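Local atomic coordinates of uncharacterized protein (Corynebacterium diphtheriae NCTC 13129, PDB entry 3B4Q), a protein that is of unknown function but forms a small all-helical domain related to the C-terminal region of resuscitation-promoting factor Rpf1. Residues A[46-49]-A[50-54]; A[80-83]-A[84-87]; A[63-66]-A[67-71]. One frame throughout, in Å; residues are numbered along the deposited sequence. Where two conformers were deposited one is given.

Contact 1 of 3, residues A[46-49]-A[50-54]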
loop_
_atom_site.group_PDB
_atom_site.type_symbol
_atom_site.label_atom_id
_atom_site.label_comp_id
_atom_site.label_asym_id
_atom_site.label_seq_id
_atom_site.Cartn_x
_atom_site.Cartn_y
_atom_site.Cartn_z
ATOM N N ALA A 46 -5.214 -1.531 1.693
ATOM C CA ALA A 46 -4.873 -2.904 1.262
ATOM C C ALA A 46 -3.405 -3.220 1.586
ATOM O O ALA A 46 -3.086 -4.315 2.086
ATOM C CB ALA A 46 -5.150 -3.082 -0.220
ATOM N N LEU A 47 -2.499 -2.270 1.338
ATOM C CA LEU A 47 -1.099 -2.539 1.595
ATOM C C LEU A 47 -0.822 -2.576 3.119
ATOM O O LEU A 47 -0.076 -3.442 3.622
ATOM C CB LEU A 47 -0.236 -1.495 0.895
ATOM C CG LEU A 47 1.292 -1.635 1.044
ATOM C CD1 LEU A 47 1.704 -3.115 0.752
ATOM C CD2 LEU A 47 1.970 -0.652 0.168
ATOM N N TYR A 48 -1.430 -1.657 3.866
ATOM C CA TYR A 48 -1.274 -1.697 5.302
ATOM C C TYR A 48 -1.765 -3.064 5.822
ATOM O O TYR A 48 -1.122 -3.725 6.653
ATOM C CB TYR A 48 -2.054 -0.553 5.939
ATOM C CG TYR A 48 -1.929 -0.493 7.448
ATOM C CD1 TYR A 48 -0.676 -0.387 8.034
ATOM C CD2 TYR A 48 -3.042 -0.539 8.267
ATOM C CE1 TYR A 48 -0.504 -0.319 9.398
ATOM C CE2 TYR A 48 -2.885 -0.469 9.668
ATOM C CZ TYR A 48 -1.598 -0.368 10.198
ATOM O OH TYR A 48 -1.362 -0.301 11.547
ATOM N N ASN A 49 -2.901 -3.519 5.302
ATOM C CA ASN A 49 -3.389 -4.793 5.776
ATOM C C ASN A 49 -2.450 -5.924 5.410
ATOM O O ASN A 49 -2.228 -6.808 6.237
ATOM C CB ASN A 49 -4.796 -5.082 5.266
ATOM C CG ASN A 49 -5.406 -6.286 5.957
ATOM O OD1 ASN A 49 -5.584 -6.301 7.178
ATOM N ND2 ASN A 49 -5.684 -7.318 5.176
ATOM N N ALA A 50 -1.860 -5.878 4.208
ATOM C CA ALA A 50 -0.941 -6.936 3.779
ATOM C C ALA A 50 0.269 -7.025 4.711
ATOM O O ALA A 50 0.752 -8.114 5.042
ATOM C CB ALA A 50 -0.455 -6.676 2.334
ATOM N N ILE A 51 0.765 -5.869 5.125
ATOM C CA ILE A 51 1.884 -5.811 6.073
ATOM C C ILE A 51 1.468 -6.480 7.388
ATOM O O ILE A 51 2.218 -7.286 7.950
ATOM C CB ILE A 51 2.317 -4.371 6.329
ATOM C CG1 ILE A 51 2.888 -3.770 5.020
ATOM C CG2 ILE A 51 3.316 -4.323 7.534
ATOM C CD1 ILE A 51 2.999 -2.225 4.990
ATOM N N LYS A 52 0.274 -6.142 7.868
ATOM C CA LYS A 52 -0.249 -6.762 9.100
ATOM C C LYS A 52 -0.374 -8.287 8.987
ATOM O O LYS A 52 0.047 -9.016 9.903
ATOM C CB LYS A 52 -1.583 -6.112 9.512
ATOM C CG LYS A 52 -1.394 -4.670 9.990
ATOM C CD LYS A 52 -2.581 -4.120 10.818
ATOM C CE LYS A 52 -3.853 -4.104 9.985
ATOM N NZ LYS A 52 -4.873 -3.135 10.474
ATOM N N VAL A 53 -0.905 -8.767 7.864
ATOM C CA VAL A 53 -1.067 -10.206 7.593
ATOM C C VAL A 53 0.288 -10.925 7.612
ATOM O O VAL A 53 0.436 -12.003 8.222
ATOM C CB VAL A 53 -1.876 -10.445 6.266
ATOM C CG1 VAL A 53 -1.791 -11.896 5.776
ATOM C CG2 VAL A 53 -3.358 -10.058 6.479
ATOM N N ARG A 54 1.288 -10.311 6.990
ATOM C CA ARG A 54 2.626 -10.882 6.915
ATOM C C ARG A 54 3.282 -10.956 8.300
ATOM O O ARG A 54 3.994 -11.921 8.629
ATOM C CB ARG A 54 3.454 -10.047 5.938
ATOM C CG ARG A 54 4.866 -10.486 5.772
ATOM C CD ARG A 54 5.029 -11.518 4.716
ATOM N NE ARG A 54 6.430 -11.883 4.676
ATOM C CZ ARG A 54 6.903 -13.092 4.908
ATOM N NH1 ARG A 54 6.078 -14.092 5.170
ATOM N NH2 ARG A 54 8.209 -13.296 4.853
HETATM O O HOH W 1 -6.226 -3.916 7.951
#
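Lys52 lies across the ring of Tyr48, one turn earlier on the same helix, and the pair is a compact example of i to i+4 packing. The scaffold is the alpha-helix 39-56 of this all-helical domain, in which Lys52 N donates to Tyr48 O at 3.0 Å and equivalent bonds join Ala50 to Ala46, Ile51 to Leu47 and Val53 to Asn49. Followed outward, the lysine meets something at every step. Its CB rests 3.4 Å from Asn49 O. CG, on the side of the backbone N, lies over one face of the Tyr48 ring, displaced toward its rim. CD makes an off-centre CH-pi contact, 4.3 Å from the centroid of the Tyr48 ring and 30° off the ring normal. There the chain bends (chi3 -62°), which carries CE toward Tyr48 CE2 and keeps NZ close to the ring, 3.4 Å from CE2 of Tyr48. The tyrosine meets this chain because its CG stands anti to the backbone N (chi1 -179°); its other face is stacked by Tyr70 of helix 64-72, so the ring is held between an aliphatic chain and a second aromatic.

On the inner side of the helix, Leu47 CG approaches Ile51 CD1 at 4.3 Å, a looser apolar contact, and both side chains also touch Ile88 of helix 85-91. On the exposed side, the Asn49 side chain crosses that of Lys52 at about a right angle, while its ND2 lies near Val53 CG2. The two polar ends of Asn49 and Lys52 are joined by a single water, which accepts from Lys52 NZ at 3.0 Å and donates to Asn49 OD1 at 2.6 Å.

Contact 2 of 3, residues A[80-83]-A[84-87]; sequences FYMA and NRGA. With SO4 (sulfate ion), chain C.
Asn84 N still donates to Phe80 O, at 3.1 Å, but Asn84 itself leaves helical geometry (phi -103°), and the next link, Arg85 N to Met82 O at 3.3 Å, is a weak bond that spans only three residues. At this break the Asn84 side chain packs against the preceding turn. Its OD1 comes obliquely to the Phe80 ring, 3.2 Å from CE1, with amide and ring planes 74° apart. Both residues are buried, and helix 64-72 closes over them through Tyr70, Ile66 and Phe69.

Arg85 faces the solvent side. With CG anti to the backbone N (chi1 -162°), its methylene chain runs obliquely past Tyr81, bringing CD to 3.7 Å from CE2 of that ring. Met82, present as selenomethionine, lies alongside and points the same way, its CE about 4.0 Å from Arg85 NE. A bend at chi3 then presents the guanidinium edge to a sulfate, probably from the crystallisation liquor: O4 lies in the guanidinium plane and is gripped twice, by Arg85 NH1 at 2.7 Å and by Arg85 NH2 at 2.9 Å.

Waters take over where the helical ladder is interrupted. One links Met82 O to Arg85 NE, a second Met82 O to Gly86 N, and a third Ala83 O to Ala87 N. The arrangement is a helix-helix junction: Asn84 is at once the first residue to leave helix 77-83 and the occupant of the N-cap position of helix 85-91, though its side chain makes no capping bond.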
loop_
_atom_site.group_PDB
_atom_site.type_symbol
_atom_site.label_atom_id
_atom_site.label_comp_id
_atom_site.label_asym_id
_atom_site.label_seq_id
_atom_site.Cartn_x
_atom_site.Cartn_y
_atom_site.Cartn_z
ATOM N N PHE A 80 2.796 7.007 1.528
ATOM C CA PHE A 80 2.705 5.843 2.423
ATOM C C PHE A 80 3.728 4.777 2.050
ATOM O O PHE A 80 4.429 4.232 2.911
ATOM C CB PHE A 80 1.293 5.256 2.336
ATOM C CG PHE A 80 1.128 3.959 3.097
ATOM C CD1 PHE A 80 1.070 3.946 4.481
ATOM C CD2 PHE A 80 1.068 2.732 2.407
ATOM C CE1 PHE A 80 0.936 2.752 5.193
ATOM C CE2 PHE A 80 0.932 1.536 3.120
ATOM C CZ PHE A 80 0.859 1.557 4.529
ATOM N N TYR A 81 3.813 4.488 0.768
ATOM C CA TYR A 81 4.736 3.459 0.301
ATOM C C TYR A 81 6.177 3.885 0.567
ATOM O O TYR A 81 6.973 3.096 1.094
ATOM C CB TYR A 81 4.529 3.210 -1.176
ATOM C CG TYR A 81 5.495 2.172 -1.726
ATOM C CD1 TYR A 81 5.443 0.825 -1.287
ATOM C CD2 TYR A 81 6.483 2.528 -2.643
ATOM C CE1 TYR A 81 6.365 -0.127 -1.770
ATOM C CE2 TYR A 81 7.397 1.596 -3.129
ATOM C CZ TYR A 81 7.324 0.260 -2.714
ATOM O OH TYR A 81 8.250 -0.688 -3.203
HETATM N N MSE A 82 6.507 5.130 0.253
HETATM C CA MSE A 82 7.890 5.579 0.447
HETATM C C MSE A 82 8.266 5.567 1.942
HETATM O O MSE A 82 9.381 5.129 2.318
HETATM C CB MSE A 82 8.155 6.937 -0.235
HETATM C CG MSE A 82 8.027 6.870 -1.769
HETATM SE SE MSE A 82 9.244 5.559 -2.611
HETATM C CE MSE A 82 10.917 6.531 -2.404
ATOM N N ALA A 83 7.330 5.976 2.788
ATOM C CA ALA A 83 7.599 6.019 4.214
ATOM C C ALA A 83 7.854 4.603 4.758
ATOM O O ALA A 83 8.704 4.388 5.673
ATOM C CB ALA A 83 6.409 6.634 4.907
ATOM N N ASN A 84 7.115 3.628 4.237
ATOM C CA ASN A 84 7.209 2.244 4.778
ATOM C C ASN A 84 8.038 1.314 3.895
ATOM O O ASN A 84 8.022 0.084 4.074
ATOM C CB ASN A 84 5.817 1.679 5.006
ATOM C CG ASN A 84 5.129 2.287 6.238
ATOM O OD1 ASN A 84 3.983 2.770 6.148
ATOM N ND2 ASN A 84 5.845 2.342 7.349
ATOM N N ARG A 85 8.787 1.900 2.956
ATOM C CA ARG A 85 9.485 1.078 1.972
ATOM C C ARG A 85 10.540 0.197 2.624
ATOM O O ARG A 85 10.704 -0.973 2.239
ATOM C CB ARG A 85 10.094 1.915 0.841
ATOM C CG ARG A 85 10.433 1.065 -0.369
ATOM C CD ARG A 85 10.769 1.930 -1.568
ATOM N NE ARG A 85 11.892 2.826 -1.315
ATOM C CZ ARG A 85 13.173 2.483 -1.446
ATOM N NH1 ARG A 85 13.518 1.270 -1.842
ATOM N NH2 ARG A 85 14.118 3.391 -1.198
ATOM N N GLY A 86 11.259 0.749 3.605
ATOM C CA GLY A 86 12.281 -0.067 4.279
ATOM C C GLY A 86 11.603 -1.218 5.044
ATOM O O GLY A 86 12.102 -2.362 5.067
ATOM N N ALA A 87 10.497 -0.913 5.726
ATOM C CA ALA A 87 9.723 -1.955 6.422
ATOM C C ALA A 87 9.275 -3.061 5.461
ATOM O O ALA A 87 9.372 -4.245 5.733
ATOM C CB ALA A 87 8.519 -1.332 7.068
HETATM S S SO4 C . 17.340 1.226 -0.393
HETATM O O1 SO4 C . 17.384 2.346 0.540
HETATM O O2 SO4 C . 17.547 -0.066 0.247
HETATM O O3 SO4 C . 18.487 1.444 -1.282
HETATM O O4 SO4 C . 16.126 1.248 -1.196
HETATM O O HOH W 2 11.660 4.992 0.736
HETATM O O HOH W 3 11.483 3.680 4.157
HETATM O O HOH W 4 10.237 1.983 6.417
#

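Contact 3 of 3, residues A[63-66]-A[67-71]; sequences PPQI and EAFYQ
Gln65 and Phe69 lie side by side and point the same way, the glutamine chain extended beyond CG and passing the CD2-CE2 side of the ring. The contact falls on CE2 and, less closely, CD2: Gln65 CG is 3.5 Å from Phe69 CE2, and the amide carbon CD of Gln65 is 3.6 Å from the same CE2. Amide and ring planes are turned 49° from each other, so this is not a parallel stack. Phe69 leans back toward the preceding turn because its CG sits beside the backbone N (chi1 -76°), which also puts CD2 at 3.4 Å from Gln65 O, obliquely to the ring. The same carbonyl oxygen, Gln65 O, accepts the backbone N-H of Phe69 at 2.9 Å.

The setting is the first turns of helix 64-72, begun by a proline pair. Pro63 holds the N-cap position and Pro64, which has no N-H to offer, starts the helix; Pro63 O receives two weak bonds, from Ile66 N and, at 3.4 Å, from Glu67 N, whereas Ala68 N reaches Pro64 O at 2.9 Å.

Elsewhere on the helix, Ile66 and Tyr70 turn toward helix 39-56, where Tyr70 OH is hydrogen-bonded to Asp45 OD1. Glu67 bends at chi2 to meet Gln71, whose OE1 is held by Arg74. Gln71 NE2 donates almost straight (172°) to Glu67 OE2 at 2.9 Å, approaching from above the carboxylate plane.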
loop_
_atom_site.group_PDB
_atom_site.type_symbol
_atom_site.label_atom_id
_atom_site.label_comp_id
_atom_site.label_asym_id
_atom_site.label_seq_id
_atom_site.Cartn_x
_atom_site.Cartn_y
_atom_site.Cartn_z
ATOM N N PRO A 63 4.578 -2.930 14.229
ATOM C CA PRO A 63 5.458 -1.951 14.858
ATOM C C PRO A 63 4.804 -0.570 14.834
ATOM O O PRO A 63 4.178 -0.197 13.845
ATOM C CB PRO A 63 6.717 -1.992 13.985
ATOM C CG PRO A 63 6.687 -3.331 13.348
ATOM C CD PRO A 63 5.233 -3.586 13.085
ATOM N N PRO A 64 4.893 0.171 15.948
ATOM C CA PRO A 64 4.278 1.498 16.042
ATOM C C PRO A 64 4.637 2.459 14.884
ATOM O O PRO A 64 3.791 3.264 14.450
ATOM C CB PRO A 64 4.778 2.026 17.400
ATOM C CG PRO A 64 5.096 0.777 18.196
ATOM C CD PRO A 64 5.532 -0.258 17.211
ATOM N N GLN A 65 5.851 2.355 14.348
ATOM C CA GLN A 65 6.262 3.260 13.286
ATOM C C GLN A 65 5.399 3.022 12.049
ATOM O O GLN A 65 5.049 3.976 11.351
ATOM C CB GLN A 65 7.706 3.043 12.880
ATOM C CG GLN A 65 8.166 4.135 11.926
ATOM C CD GLN A 65 9.592 3.945 11.454
ATOM O OE1 GLN A 65 9.891 3.073 10.622
ATOM N NE2 GLN A 65 10.477 4.790 11.954
ATOM N N ILE A 66 5.096 1.757 11.760
ATOM C CA ILE A 66 4.293 1.472 10.557
ATOM C C ILE A 66 2.860 2.008 10.694
ATOM O O ILE A 66 2.314 2.635 9.750
ATOM C CB ILE A 66 4.312 -0.005 10.171
ATOM C CG1 ILE A 66 5.754 -0.473 9.994
ATOM C CG2 ILE A 66 3.548 -0.223 8.834
ATOM C CD1 ILE A 66 5.873 -1.950 9.736
ATOM N N GLU A 67 2.264 1.793 11.865
ATOM C CA GLU A 67 0.967 2.376 12.182
ATOM C C GLU A 67 1.001 3.891 12.034
ATOM O O GLU A 67 0.067 4.499 11.517
ATOM C CB GLU A 67 0.518 1.978 13.612
ATOM C CG GLU A 67 -0.656 2.797 14.153
ATOM C CD GLU A 67 -1.989 2.407 13.546
ATOM O OE1 GLU A 67 -2.052 1.334 12.906
ATOM O OE2 GLU A 67 -2.985 3.170 13.710
ATOM N N ALA A 68 2.085 4.502 12.496
ATOM C CA ALA A 68 2.167 5.962 12.452
ATOM C C ALA A 68 2.228 6.449 11.021
ATOM O O ALA A 68 1.538 7.399 10.652
ATOM C CB ALA A 68 3.370 6.455 13.216
ATOM N N PHE A 69 3.043 5.772 10.209
ATOM C CA PHE A 69 3.106 6.158 8.787
ATOM C C PHE A 69 1.792 5.921 7.998
ATOM O O PHE A 69 1.469 6.636 7.048
ATOM C CB PHE A 69 4.295 5.527 8.114
ATOM C CG PHE A 69 5.611 6.204 8.449
ATOM C CD1 PHE A 69 5.729 7.603 8.419
ATOM C CD2 PHE A 69 6.734 5.450 8.783
ATOM C CE1 PHE A 69 6.962 8.247 8.711
ATOM C CE2 PHE A 69 7.950 6.072 9.075
ATOM C CZ PHE A 69 8.061 7.476 9.051
ATOM N N TYR A 70 1.029 4.919 8.412
ATOM C CA TYR A 70 -0.315 4.731 7.877
ATOM C C TYR A 70 -1.171 5.949 8.220
ATOM O O TYR A 70 -1.794 6.543 7.352
ATOM C CB TYR A 70 -0.912 3.443 8.450
ATOM C CG TYR A 70 -2.369 3.198 8.126
ATOM C CD1 TYR A 70 -2.795 2.962 6.817
ATOM C CD2 TYR A 70 -3.319 3.144 9.147
ATOM C CE1 TYR A 70 -4.148 2.726 6.543
ATOM C CE2 TYR A 70 -4.642 2.878 8.884
ATOM C CZ TYR A 70 -5.061 2.680 7.588
ATOM O OH TYR A 70 -6.393 2.422 7.303
ATOM N N GLN A 71 -1.186 6.329 9.496
ATOM C CA GLN A 71 -2.058 7.450 9.899
ATOM C C GLN A 71 -1.593 8.776 9.285
ATOM O O GLN A 71 -2.402 9.681 9.026
ATOM C CB GLN A 71 -2.168 7.560 11.421
ATOM C CG GLN A 71 -2.774 6.303 12.056
ATOM C CD GLN A 71 -4.255 6.043 11.711
ATOM O OE1 GLN A 71 -4.939 6.879 11.102
ATOM N NE2 GLN A 71 -4.752 4.870 12.116
#

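How the contacts relate
The three contacts, each local to its own stretch of chain, also touch one another pairwise, their centres 10 to 12 Å apart. Contacts 1 and 2 meet where Leu47 CG packs on Phe80 CE2 at 3.8 Å. Contact 3 joins contact 1 through the tyrosine stack, with Tyr48 CG 3.6 Å from Tyr70 CD1, and through Ile51 against Ile66. It joins contact 2 at the helix junction, where Asn84 OD1 is 3.4 Å from Phe69 CB. Helices 39-56, 64-72 and 77-83 thus meet around a cluster of aromatic and aliphatic side chains, in which Phe80 touches both Tyr48 and Tyr70. The sulfate binds on the outer side of contact 2, through Arg85.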